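Methanol--corrinoid protein co-methyltransferase (Methanosarcina barkeri, PDB 2I2X) transfers the methyl group of methanol to the cob(I)amide carried by its corrinoid partner protein, a zinc-dependent step of methanogenesis from methanol. Local coordinates at residues A[15-20]-A[272-277]; A[32-37]-A[307-312]; A[288-293]-A[330-335]; A[297-302]-A[368-373]; A[303-308]-A[355-360]. One frame throughout, in Å; residues are numbered along the deposited sequence.

Contact 1 (A[15-20]-A[272-277]); sequences DEMTFG and ENIIVK
Lys277 and Met17 run alongside one another in opposite senses, each reaching past the other toward the opposing backbone. The lysine has CG anti to its own amide nitrogen (chi1 -177°) and stays extended from there to the ammonium, which crosses far enough for NZ to donate to Thr18 O at 3.2 Å, close to the line of the carbonyl with a C=O...N angle of 164°. Met17 travels the other way and bends at its last torsion (chi3 81°), carrying its methyl onto the helix: Met17 CE lies 3.8 Å from Lys277 CG, 3.9 Å from Ile274 O and 4.0 Å from Ile274 CD1. The aliphatic part of the lysine is therefore packed while its end is bound. Between the two backbones the nearest CA atoms, those of Met17 and Lys277, remain 8.6 Å apart, so that side chains span the distance. The elements joined are an N-terminal loop, just ahead of strand 21-22, and helix 273-280, which in this TIM-barrel chain leads into the parallel barrel strand 285-287. A second shell fixes both partners. The ammonium of Lys277 also forms a salt bridge with Asp308 and donates to Cys306 O, so three oxygens surround a buried charge and would be expected to stabilise its protonated form. On the loop side, Thr18 OG1 is hydrogen-bonded to Asp349 and Met17 O to Arg353, both on helix 349-361, while Ile274 is backed by Tyr372 and Ala375 of helix 372-383.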
# COMPACT_ATOMS: atom_id res chain seq x y z
N ASP A 15 -29.16 13.22 8.53
CA ASP A 15 -29.57 12.03 7.81
C ASP A 15 -29.72 12.22 6.31
O ASP A 15 -29.85 11.24 5.57
CB ASP A 15 -30.86 11.43 8.39
CG ASP A 15 -31.20 10.09 7.76
OD1 ASP A 15 -30.52 9.11 8.09
OD2 ASP A 15 -32.12 10.03 6.92
N GLU A 16 -29.68 13.47 5.86
CA GLU A 16 -29.76 13.80 4.43
C GLU A 16 -28.38 13.65 3.76
O GLU A 16 -28.28 13.59 2.51
CB GLU A 16 -30.22 15.26 4.22
CG GLU A 16 -31.72 15.47 4.08
CD GLU A 16 -32.17 16.96 4.03
OE1 GLU A 16 -31.32 17.90 4.03
OE2 GLU A 16 -33.41 17.18 3.99
N MET A 17 -27.34 13.66 4.59
CA MET A 17 -25.98 13.52 4.09
C MET A 17 -25.63 12.06 3.71
O MET A 17 -26.01 11.08 4.39
CB MET A 17 -24.99 14.06 5.11
CG MET A 17 -25.18 15.56 5.42
SD MET A 17 -24.05 16.12 6.70
CE MET A 17 -22.63 16.35 5.66
N THR A 18 -24.90 11.93 2.61
CA THR A 18 -24.47 10.66 2.14
C THR A 18 -23.18 10.83 1.34
O THR A 18 -22.76 11.97 1.05
CB THR A 18 -25.59 9.92 1.34
OG1 THR A 18 -25.35 8.52 1.38
CG2 THR A 18 -25.66 10.37 -0.12
N PHE A 19 -22.56 9.70 0.98
CA PHE A 19 -21.35 9.76 0.16
C PHE A 19 -21.66 9.84 -1.35
O PHE A 19 -22.74 9.41 -1.80
CB PHE A 19 -20.41 8.62 0.52
CG PHE A 19 -21.06 7.23 0.51
CD1 PHE A 19 -21.10 6.47 1.67
CD2 PHE A 19 -21.55 6.68 -0.67
CE1 PHE A 19 -21.65 5.17 1.67
CE2 PHE A 19 -22.11 5.41 -0.68
CZ PHE A 19 -22.16 4.63 0.49
N GLY A 20 -20.76 10.44 -2.13
CA GLY A 20 -20.92 10.57 -3.58
C GLY A 20 -22.00 11.52 -4.05
O GLY A 20 -22.19 11.75 -5.28
N GLU A 272 -11.82 17.80 8.75
CA GLU A 272 -12.92 18.64 9.15
C GLU A 272 -13.92 18.89 8.01
O GLU A 272 -14.98 19.50 8.23
CB GLU A 272 -12.39 19.98 9.70
CG GLU A 272 -11.73 20.96 8.67
CD GLU A 272 -10.29 20.60 8.31
OE1 GLU A 272 -9.62 21.47 7.69
OE2 GLU A 272 -9.84 19.46 8.63
N ASN A 273 -13.58 18.44 6.79
CA ASN A 273 -14.47 18.60 5.63
C ASN A 273 -15.87 18.05 5.86
O ASN A 273 -16.85 18.51 5.23
CB ASN A 273 -13.89 17.98 4.36
CG ASN A 273 -12.71 18.76 3.81
OD1 ASN A 273 -12.44 19.90 4.21
ND2 ASN A 273 -11.95 18.12 2.90
N ILE A 274 -16.00 17.08 6.77
CA ILE A 274 -17.33 16.56 7.04
C ILE A 274 -18.23 17.69 7.64
O ILE A 274 -19.40 17.88 7.24
CB ILE A 274 -17.31 15.26 7.90
CG1 ILE A 274 -18.73 14.77 8.21
CG2 ILE A 274 -16.53 15.47 9.22
CD1 ILE A 274 -19.52 14.32 7.04
N ILE A 275 -17.68 18.43 8.60
CA ILE A 275 -18.39 19.60 9.11
C ILE A 275 -18.66 20.59 7.98
O ILE A 275 -19.76 21.08 7.87
CB ILE A 275 -17.62 20.25 10.25
CG1 ILE A 275 -17.46 19.27 11.41
CG2 ILE A 275 -18.35 21.47 10.75
CD1 ILE A 275 -16.30 19.57 12.30
N VAL A 276 -17.69 20.83 7.12
CA VAL A 276 -17.80 21.83 6.05
C VAL A 276 -18.88 21.49 5.03
O VAL A 276 -19.62 22.37 4.57
CB VAL A 276 -16.42 22.07 5.36
CG1 VAL A 276 -16.55 22.97 4.15
CG2 VAL A 276 -15.41 22.68 6.35
N LYS A 277 -18.98 20.19 4.72
CA LYS A 277 -19.99 19.66 3.82
C LYS A 277 -21.36 19.88 4.39
O LYS A 277 -22.25 20.34 3.66
CB LYS A 277 -19.79 18.16 3.54
CG LYS A 277 -20.79 17.62 2.53
CD LYS A 277 -20.40 16.28 1.98
CE LYS A 277 -21.37 15.77 0.89
NZ LYS A 277 -20.88 14.47 0.38

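Contact 2 (A[32-37]-A[307-312]); sequences LEIGAG and CDCWSN
Asp308 approaches the corner at Ile34 and Gly35, and its atoms can be followed outward one by one. CB is the apolar start, with Ile34 CG2 at 4.2 Å from Asp308 CB. The carboxylate carbon CG, placed beside the backbone nitrogen (chi1 -61°), comes next to Gly35, Asp308 CG to Gly35 CA being 4.1 Å. At the tip the two oxygens part company. Asp308 OD1 settles 3.3 Å from Gly35 CA, an approach made over a backbone that carries no side chain; OD2 serves Lys277, as a salt bridge, and Met284 N. The carboxylate thus looks to the corner with one oxygen and to the helix 273-280 region with the other. Strand 309-311, which follows Asp308, is one of the parallel strands of the TIM barrel, lying between strands 40-43 and 285-287, and the segment 32-37 precedes strand 40-43. The corner therefore packs near the N-terminal end of the neighbouring barrel strand. Beside the carboxylate, the same methyl of Ile34 continues to the next residue, with Ile34 CG2 3.5 Å from Cys309 SG. No direct hydrogen bond joins the segments; a water accepts from Gly35 N at 2.9 Å and lies 2.9 Å from Asp308 O, to which it can donate, though it has other acceptors to serve. Backbone bonds from Ile34 to Val26 and from Gly35 to Ser22 hold the corner, while Asp308 is paired with Ile40.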
# COMPACT_ATOMS: atom_id res chain seq x y z
N LEU A 32 -15.86 14.75 -16.11
CA LEU A 32 -16.00 14.35 -14.70
C LEU A 32 -17.03 15.18 -13.92
O LEU A 32 -17.20 16.39 -14.16
CB LEU A 32 -14.65 14.41 -13.97
CG LEU A 32 -14.63 13.64 -12.64
CD1 LEU A 32 -14.69 12.12 -12.87
CD2 LEU A 32 -13.46 14.01 -11.72
N GLU A 33 -17.72 14.53 -12.99
CA GLU A 33 -18.61 15.26 -12.10
C GLU A 33 -18.47 14.78 -10.68
O GLU A 33 -18.33 13.58 -10.42
CB GLU A 33 -20.05 15.17 -12.57
CG GLU A 33 -20.33 15.85 -13.93
CD GLU A 33 -21.78 15.72 -14.34
OE1 GLU A 33 -22.51 15.00 -13.63
OE2 GLU A 33 -22.21 16.34 -15.35
N ILE A 34 -18.46 15.76 -9.77
CA ILE A 34 -18.12 15.51 -8.38
C ILE A 34 -19.29 15.86 -7.48
O ILE A 34 -19.81 16.97 -7.57
CB ILE A 34 -16.86 16.30 -7.97
CG1 ILE A 34 -15.78 16.12 -9.02
CG2 ILE A 34 -16.39 15.88 -6.58
CD1 ILE A 34 -14.63 17.05 -8.90
N GLY A 35 -19.69 14.90 -6.64
CA GLY A 35 -20.87 15.02 -5.81
C GLY A 35 -22.13 14.80 -6.62
O GLY A 35 -23.23 15.17 -6.19
N ALA A 36 -21.98 14.16 -7.77
CA ALA A 36 -23.07 13.93 -8.72
C ALA A 36 -23.72 12.52 -8.69
O ALA A 36 -24.36 12.12 -9.66
CB ALA A 36 -22.56 14.24 -10.16
N GLY A 37 -23.60 11.78 -7.61
CA GLY A 37 -24.17 10.43 -7.63
C GLY A 37 -23.10 9.34 -7.80
O GLY A 37 -23.44 8.24 -8.13
N CYS A 307 -17.92 11.04 2.02
CA CYS A 307 -16.94 11.58 1.10
C CYS A 307 -17.50 11.67 -0.32
O CYS A 307 -18.42 10.98 -0.65
CB CYS A 307 -15.68 10.72 1.09
SG CYS A 307 -15.93 9.06 0.40
N ASP A 308 -16.91 12.53 -1.14
CA ASP A 308 -17.21 12.57 -2.56
C ASP A 308 -16.04 12.02 -3.34
O ASP A 308 -16.22 11.31 -4.34
CB ASP A 308 -17.60 13.97 -3.00
CG ASP A 308 -18.84 14.49 -2.26
OD1 ASP A 308 -19.98 14.26 -2.77
OD2 ASP A 308 -18.69 15.09 -1.17
N CYS A 309 -14.83 12.34 -2.88
CA CYS A 309 -13.61 11.74 -3.44
C CYS A 309 -12.82 11.09 -2.32
O CYS A 309 -12.98 11.45 -1.15
CB CYS A 309 -12.78 12.77 -4.22
SG CYS A 309 -13.84 13.78 -5.31
N TRP A 310 -12.00 10.10 -2.67
CA TRP A 310 -11.38 9.22 -1.68
C TRP A 310 -9.93 9.10 -2.07
O TRP A 310 -9.60 8.66 -3.18
CB TRP A 310 -12.08 7.88 -1.71
CG TRP A 310 -11.65 6.82 -0.73
CD1 TRP A 310 -11.33 5.52 -1.04
CD2 TRP A 310 -11.55 6.93 0.69
NE1 TRP A 310 -11.03 4.82 0.10
CE2 TRP A 310 -11.16 5.66 1.19
CE3 TRP A 310 -11.75 7.98 1.61
CZ2 TRP A 310 -10.97 5.40 2.56
CZ3 TRP A 310 -11.56 7.72 2.97
CH2 TRP A 310 -11.17 6.43 3.43
N SER A 311 -9.07 9.54 -1.14
CA SER A 311 -7.65 9.69 -1.39
C SER A 311 -6.71 8.82 -0.51
O SER A 311 -7.08 8.41 0.59
CB SER A 311 -7.32 11.17 -1.22
OG SER A 311 -5.93 11.38 -1.03
N ASN A 312 -5.49 8.58 -1.00
CA ASN A 312 -4.43 7.86 -0.27
C ASN A 312 -3.42 8.81 0.35
O ASN A 312 -2.38 8.38 0.87
CB ASN A 312 -3.64 6.94 -1.22
CG ASN A 312 -2.83 7.74 -2.22
OD1 ASN A 312 -3.39 8.58 -2.91
ND2 ASN A 312 -1.51 7.51 -2.28
O HOH W 1 -17.98 12.56 -6.26

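Contact 3 (A[288-293]-A[330-335]); sequences GKTSTC and SETLAY
Thr290 is the residue through which the loop 288-293 meets helix 325-345, pressing its methyl between Thr332 and Leu333. The loop starts at Gly288, whose carbonyl is gripped twice by Ser291, three residues on: Ser291 N and Ser291 OG each donate to Gly288 O at 2.8 Å, the hydroxyl meeting a lone pair in the carbonyl plane with a C=O...O angle of 124°. Lys289 comes next and sends its ammonium to the other copy of this protein, forming a salt bridge with Asp336 of the second subunit. At Thr290 the methyl lies anti to the amide nitrogen (chi1 -49°, measured to OG1), which turns it to the helix: Thr290 CG2 is 3.6 Å from Thr332 CG2 and equally 3.6 Å from Leu333 CD2. The three branches meet at a slant, and Thr290 CB adds a further contact to Leu333 CD2 at 3.9 Å. The hydroxyl of Thr290 is bound to Asp336 of its own chain. The hydroxyl of Thr332 has two carbonyls in reach for its single proton, Lys289 O of the second subunit and Cys328 O one turn back in its own helix. Past Ser291, Thr292 and Cys293 lean on Trp329. This is a loop at the C-terminal end of a barrel strand, 285-287, packed on a helix of the outer layer, as in TIM barrels, here at the interface between the two MtaB copies.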
# COMPACT_ATOMS: atom_id res chain seq x y z
N GLY A 288 -8.57 8.00 4.70
CA GLY A 288 -8.58 7.23 5.92
C GLY A 288 -7.85 5.92 5.76
O GLY A 288 -6.65 5.89 5.48
N LYS A 289 -8.58 4.83 5.88
CA LYS A 289 -7.98 3.50 5.85
C LYS A 289 -7.06 3.24 4.64
O LYS A 289 -6.13 2.42 4.76
CB LYS A 289 -9.06 2.43 5.93
CG LYS A 289 -9.82 2.18 4.66
CD LYS A 289 -10.55 0.89 4.76
CE LYS A 289 -11.73 0.80 3.81
NZ LYS A 289 -12.59 -0.38 4.19
N THR A 290 -7.34 3.89 3.51
CA THR A 290 -6.58 3.71 2.29
C THR A 290 -5.59 4.87 2.04
O THR A 290 -5.14 5.11 0.91
CB THR A 290 -7.48 3.45 1.08
OG1 THR A 290 -8.42 2.43 1.42
CG2 THR A 290 -6.65 2.94 -0.14
N SER A 291 -5.23 5.57 3.12
CA SER A 291 -4.13 6.55 3.06
C SER A 291 -3.01 6.16 4.04
O SER A 291 -2.16 6.99 4.37
CB SER A 291 -4.62 8.00 3.32
OG SER A 291 -5.19 8.11 4.62
N THR A 292 -3.01 4.91 4.48
CA THR A 292 -2.01 4.46 5.46
C THR A 292 -0.56 4.51 4.95
O THR A 292 0.37 4.51 5.76
CB THR A 292 -2.30 3.02 5.98
OG1 THR A 292 -2.48 2.13 4.85
CG2 THR A 292 -3.55 3.01 6.87
N CYS A 293 -0.37 4.52 3.63
CA CYS A 293 0.94 4.78 3.02
C CYS A 293 1.54 6.12 3.47
O CYS A 293 2.77 6.29 3.54
CB CYS A 293 0.83 4.77 1.49
SG CYS A 293 -0.70 5.55 0.85
N SER A 330 -3.99 3.27 -6.17
CA SER A 330 -5.15 3.69 -6.97
C SER A 330 -6.16 2.58 -7.11
O SER A 330 -7.37 2.82 -7.06
CB SER A 330 -4.77 4.30 -8.35
OG SER A 330 -3.90 3.46 -9.09
N GLU A 331 -5.68 1.35 -7.29
CA GLU A 331 -6.58 0.19 -7.39
C GLU A 331 -7.43 -0.00 -6.11
O GLU A 331 -8.65 -0.18 -6.21
CB GLU A 331 -5.83 -1.09 -7.82
CG GLU A 331 -6.68 -2.42 -7.74
CD GLU A 331 -6.14 -3.59 -8.58
OE1 GLU A 331 -5.40 -3.34 -9.56
OE2 GLU A 331 -6.46 -4.76 -8.26
N THR A 332 -6.81 0.06 -4.93
CA THR A 332 -7.55 0.00 -3.66
C THR A 332 -8.58 1.17 -3.54
O THR A 332 -9.76 0.95 -3.22
CB THR A 332 -6.58 -0.03 -2.47
OG1 THR A 332 -5.51 -0.97 -2.72
CG2 THR A 332 -7.28 -0.43 -1.23
N LEU A 333 -8.15 2.40 -3.82
CA LEU A 333 -9.06 3.52 -3.78
C LEU A 333 -10.24 3.30 -4.71
O LEU A 333 -11.41 3.43 -4.31
CB LEU A 333 -8.36 4.84 -4.18
CG LEU A 333 -7.25 5.36 -3.29
CD1 LEU A 333 -6.50 6.40 -3.98
CD2 LEU A 333 -7.76 5.85 -1.93
N ALA A 334 -9.95 2.93 -5.95
CA ALA A 334 -11.02 2.76 -6.92
C ALA A 334 -11.99 1.65 -6.51
O ALA A 334 -13.19 1.73 -6.77
CB ALA A 334 -10.47 2.51 -8.30
N TYR A 335 -11.47 0.62 -5.86
CA TYR A 335 -12.34 -0.44 -5.41
C TYR A 335 -13.20 0.03 -4.23
O TYR A 335 -14.38 -0.31 -4.15
CB TYR A 335 -11.52 -1.68 -5.05
CG TYR A 335 -11.35 -2.71 -6.15
CD1 TYR A 335 -12.47 -3.29 -6.77
CD2 TYR A 335 -10.09 -3.12 -6.56
CE1 TYR A 335 -12.33 -4.25 -7.76
CE2 TYR A 335 -9.94 -4.08 -7.56
CZ TYR A 335 -11.07 -4.64 -8.17
OH TYR A 335 -10.93 -5.63 -9.15

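Contact 4 (A[297-302]-A[368-373]); sequences DVMGNL and YMLAYD
Met299 folds its thioether back toward its own loop while its terminal methyl crosses to Leu370, and this double use is the striking feature. With CG wedged between the backbone nitrogen and carbonyl carbon (chi1 54°) and further bends beyond, the sulfur comes within reach of Val298 N, which gives it a weak hydrogen bond, Val298 N to Met299 SD 3.5 Å, while Met299 CE lies 3.8 Å from Leu370 CD2 in an oblique crossing. The backbone there is shaped by an Asx turn: Met299 N donates to Asp297 OD1 at 2.8 Å, reaching the oxygen on its anti side and 24° out of the carboxylate plane. Leu302 supplies the second half of the packing. The two methyls of Leu302 share the facing segment, Leu302 CD2 3.7 Å from Leu370 O and Leu302 CD1 3.9 Å from Ala371 CB. Ala371 occupies the N-cap position of helix 372-383. Asp297 OD2 is bound by Tyr271. The loop follows barrel strand 285-287, and the side chain of Met299 is about 10 Å from that of the zinc ligand Cys269, which places the packing near the zinc-bearing, C-terminal end of the TIM barrel.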
# COMPACT_ATOMS: atom_id res chain seq x y z
N ASP A 297 -4.27 6.63 11.16
CA ASP A 297 -5.35 7.40 11.77
C ASP A 297 -6.35 6.52 12.47
O ASP A 297 -6.31 5.28 12.38
CB ASP A 297 -6.01 8.43 10.84
CG ASP A 297 -7.00 7.83 9.84
OD1 ASP A 297 -7.92 7.11 10.25
OD2 ASP A 297 -6.90 8.17 8.64
N VAL A 298 -7.25 7.15 13.18
CA VAL A 298 -8.03 6.46 14.16
C VAL A 298 -9.49 6.52 13.74
O VAL A 298 -10.39 6.22 14.54
CB VAL A 298 -7.71 7.02 15.54
CG1 VAL A 298 -8.55 8.28 15.88
CG2 VAL A 298 -7.76 5.98 16.58
N MET A 299 -9.69 6.83 12.44
CA MET A 299 -11.02 6.90 11.84
C MET A 299 -11.06 6.39 10.40
O MET A 299 -11.67 7.02 9.52
CB MET A 299 -11.65 8.31 11.96
CG MET A 299 -10.81 9.52 11.41
SD MET A 299 -9.35 9.88 12.42
CE MET A 299 -9.56 11.70 12.53
N GLY A 300 -10.45 5.21 10.17
CA GLY A 300 -10.17 4.69 8.84
C GLY A 300 -11.39 4.59 7.95
O GLY A 300 -11.30 4.90 6.76
N ASN A 301 -12.52 4.13 8.52
CA ASN A 301 -13.75 3.88 7.77
C ASN A 301 -14.74 5.02 7.93
O ASN A 301 -15.45 5.38 7.00
CB ASN A 301 -14.44 2.59 8.24
CG ASN A 301 -13.70 1.31 7.84
OD1 ASN A 301 -13.41 0.47 8.68
ND2 ASN A 301 -13.45 1.15 6.56
N LEU A 302 -14.79 5.61 9.12
CA LEU A 302 -15.77 6.62 9.39
C LEU A 302 -15.72 7.78 8.37
O LEU A 302 -16.78 8.28 7.98
CB LEU A 302 -15.62 7.13 10.81
CG LEU A 302 -16.49 8.31 11.27
CD1 LEU A 302 -16.71 8.22 12.74
CD2 LEU A 302 -15.89 9.65 10.87
N TYR A 368 -15.24 10.11 17.19
CA TYR A 368 -16.56 10.39 17.72
C TYR A 368 -17.17 11.72 17.22
O TYR A 368 -18.32 11.74 16.77
CB TYR A 368 -16.53 10.39 19.26
CG TYR A 368 -17.92 10.36 19.85
CD1 TYR A 368 -18.57 9.14 20.08
CD2 TYR A 368 -18.59 11.54 20.16
CE1 TYR A 368 -19.85 9.08 20.57
CE2 TYR A 368 -19.91 11.50 20.68
CZ TYR A 368 -20.52 10.26 20.87
OH TYR A 368 -21.78 10.18 21.38
N MET A 369 -16.41 12.81 17.32
CA MET A 369 -16.87 14.13 16.89
C MET A 369 -17.08 14.19 15.39
O MET A 369 -17.95 14.90 14.90
CB MET A 369 -15.86 15.19 17.33
CG MET A 369 -16.31 16.66 17.09
SD MET A 369 -15.88 17.32 15.45
CE MET A 369 -14.20 17.83 15.72
N LEU A 370 -16.29 13.44 14.64
CA LEU A 370 -16.32 13.56 13.20
C LEU A 370 -17.44 12.73 12.58
O LEU A 370 -17.72 12.87 11.39
CB LEU A 370 -14.96 13.14 12.63
CG LEU A 370 -14.04 14.22 12.04
CD1 LEU A 370 -14.43 15.58 12.44
CD2 LEU A 370 -12.63 13.94 12.34
N ALA A 371 -18.08 11.89 13.40
CA ALA A 371 -19.27 11.13 12.97
C ALA A 371 -20.37 12.09 12.44
O ALA A 371 -20.66 13.09 13.07
CB ALA A 371 -19.78 10.28 14.11
N TYR A 372 -20.93 11.79 11.28
CA TYR A 372 -21.68 12.77 10.52
C TYR A 372 -22.82 13.41 11.33
O TYR A 372 -23.12 14.59 11.11
CB TYR A 372 -22.19 12.20 9.17
CG TYR A 372 -23.33 11.21 9.33
CD1 TYR A 372 -23.07 9.86 9.56
CD2 TYR A 372 -24.68 11.65 9.31
CE1 TYR A 372 -24.13 8.95 9.74
CE2 TYR A 372 -25.74 10.76 9.50
CZ TYR A 372 -25.46 9.41 9.72
OH TYR A 372 -26.51 8.51 9.91
N ASP A 373 -23.44 12.69 12.25
CA ASP A 373 -24.45 13.35 13.10
C ASP A 373 -23.84 14.41 14.02
O ASP A 373 -24.42 15.50 14.18
CB ASP A 373 -25.31 12.38 13.90
CG ASP A 373 -24.49 11.51 14.79
OD1 ASP A 373 -23.35 11.20 14.37
OD2 ASP A 373 -24.95 11.12 15.90

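Contact 5 (A[303-308]-A[355-360]); sequences VMQCCD and LMMLSD
The amide of Gln305 is the flat group across this contact, and its oxygen lies against the side chain of Met357: Gln305 OE1 is 3.5 Å from Met357 CG and 3.6 Å from Met357 CB, the two side chains passing at a slant. Its rotation is set from outside the pair, since OE1 accepts from Tyr372 N and NE2 donates to Leu370 O, so both polar atoms of this buried amide are used at the start of helix 372-383, on its first residue and on the turn before it. CG of Gln305 stands between the backbone nitrogen and carbonyl carbon (chi1 69°), and from there the chain is extended, which carries the amide to that helix start. Met356 provides the other half. Its CG is beside the backbone nitrogen (chi1 -54°), and its sulfur reaches the loop at Met304, with Met304 CB 3.5 Å from Met356 SD; the modelled position of its terminal methyl is doubtful. The loop is itself braced by Cys307 N donating to Met304 O at 3.1 Å. At the far end of the helical segment, Asp360 OD2 accepts from Asn301 N and Leu302 N, tying the helix to the residues just before Val303. Helix 349-361 thus lies along the connection between barrel strands 285-287 and 309-311, with helix 273-280 reaching Gln305 and Cys306 through Ile274, Trp310 of strand 309-311 touching Val303 and Met304, and Leu355, Leu358, Ser359 and Asp360 packing on the second subunit.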
# COMPACT_ATOMS: atom_id res chain seq x y z
N VAL A 303 -14.53 8.19 7.95
CA VAL A 303 -14.40 9.33 7.04
C VAL A 303 -15.00 9.11 5.64
O VAL A 303 -15.09 10.06 4.85
CB VAL A 303 -12.91 9.76 6.86
CG1 VAL A 303 -12.41 10.49 8.12
CG2 VAL A 303 -12.02 8.55 6.54
N MET A 304 -15.40 7.88 5.31
CA MET A 304 -15.96 7.59 4.00
C MET A 304 -17.44 7.96 4.01
O MET A 304 -18.07 8.13 2.94
CB MET A 304 -15.83 6.09 3.61
CG MET A 304 -14.43 5.59 3.21
SD MET A 304 -14.23 3.86 2.61
CE MET A 304 -14.40 3.08 4.18
N GLN A 305 -17.98 8.08 5.22
CA GLN A 305 -19.41 8.14 5.48
C GLN A 305 -20.13 9.10 4.52
O GLN A 305 -21.27 8.85 4.13
CB GLN A 305 -19.65 8.55 6.94
CG GLN A 305 -19.25 10.01 7.22
CD GLN A 305 -19.08 10.35 8.69
OE1 GLN A 305 -19.73 9.78 9.57
NE2 GLN A 305 -18.22 11.32 8.96
N CYS A 306 -19.47 10.20 4.18
CA CYS A 306 -20.02 11.19 3.28
C CYS A 306 -18.99 11.77 2.32
O CYS A 306 -19.17 12.87 1.85
CB CYS A 306 -20.67 12.33 4.05
SG CYS A 306 -21.99 11.84 5.20
N CYS A 307 -17.92 11.04 2.02
CA CYS A 307 -16.94 11.58 1.10
C CYS A 307 -17.50 11.67 -0.32
O CYS A 307 -18.42 10.98 -0.65
CB CYS A 307 -15.68 10.72 1.09
SG CYS A 307 -15.93 9.06 0.40
N ASP A 308 -16.91 12.53 -1.14
CA ASP A 308 -17.21 12.57 -2.56
C ASP A 308 -16.04 12.02 -3.34
O ASP A 308 -16.22 11.31 -4.34
CB ASP A 308 -17.60 13.97 -3.00
CG ASP A 308 -18.84 14.49 -2.26
OD1 ASP A 308 -19.98 14.26 -2.77
OD2 ASP A 308 -18.69 15.09 -1.17
N LEU A 355 -22.68 2.11 8.68
CA LEU A 355 -21.76 1.04 9.04
C LEU A 355 -20.34 1.64 9.13
O LEU A 355 -19.62 1.43 10.11
CB LEU A 355 -21.85 -0.09 8.00
CG LEU A 355 -22.46 -1.49 8.21
CD1 LEU A 355 -23.33 -1.67 9.42
CD2 LEU A 355 -23.21 -1.90 6.97
N MET A 356 -19.97 2.42 8.13
CA MET A 356 -18.65 3.08 8.11
C MET A 356 -18.51 3.97 9.33
O MET A 356 -17.48 3.95 9.98
CB MET A 356 -18.45 3.91 6.83
CG MET A 356 -18.67 3.10 5.60
SD MET A 356 -18.61 4.00 4.06
CE MET A 356 -19.67 5.33 4.44
N MET A 357 -19.57 4.70 9.66
CA MET A 357 -19.53 5.62 10.76
C MET A 357 -19.37 4.82 12.05
O MET A 357 -18.45 5.07 12.83
CB MET A 357 -20.78 6.53 10.77
CG MET A 357 -20.92 7.47 11.96
SD MET A 357 -21.40 6.69 13.53
CE MET A 357 -23.06 6.09 13.14
N LEU A 358 -20.27 3.87 12.27
CA LEU A 358 -20.29 3.10 13.54
C LEU A 358 -18.98 2.34 13.83
O LEU A 358 -18.56 2.20 15.01
CB LEU A 358 -21.51 2.15 13.60
CG LEU A 358 -21.69 1.37 14.91
CD1 LEU A 358 -21.78 2.32 16.12
CD2 LEU A 358 -22.92 0.45 14.86
N SER A 359 -18.36 1.86 12.76
CA SER A 359 -17.02 1.24 12.80
C SER A 359 -16.04 1.97 13.72
O SER A 359 -15.31 1.35 14.52
CB SER A 359 -16.45 1.24 11.37
OG SER A 359 -15.05 0.95 11.37
N ASP A 360 -16.01 3.28 13.61
CA ASP A 360 -14.98 4.06 14.26
C ASP A 360 -15.52 5.02 15.31
O ASP A 360 -14.73 5.58 16.05
CB ASP A 360 -14.19 4.84 13.22
CG ASP A 360 -13.44 3.94 12.25
OD1 ASP A 360 -13.10 2.82 12.66
OD2 ASP A 360 -13.17 4.34 11.10

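Overall arrangement
All five contacts are buried, yet they differ in what surrounds them. Four, contacts 2 to 5, draw on the chain leading from strand 285-287 to strand 309-311 and just past it; contacts 2 and 5 share Cys307 and Asp308. Contacts 4 and 5 are closest, with centres 7 Å apart. Contact 1 adds a direct hydrogen bond from a buried lysine to its apolar packing, and contact 2 a bridging water, while contacts 3, 4 and 5 rely on methyl, thioether and amide packing with no hydrogen bond across. Contact 1 touches no other chain, whereas contacts 3, 4 and 5 also reach the second subunit. In contact 4 the side chain of Met299 comes about 10 Å from that of the zinc ligand Cys269.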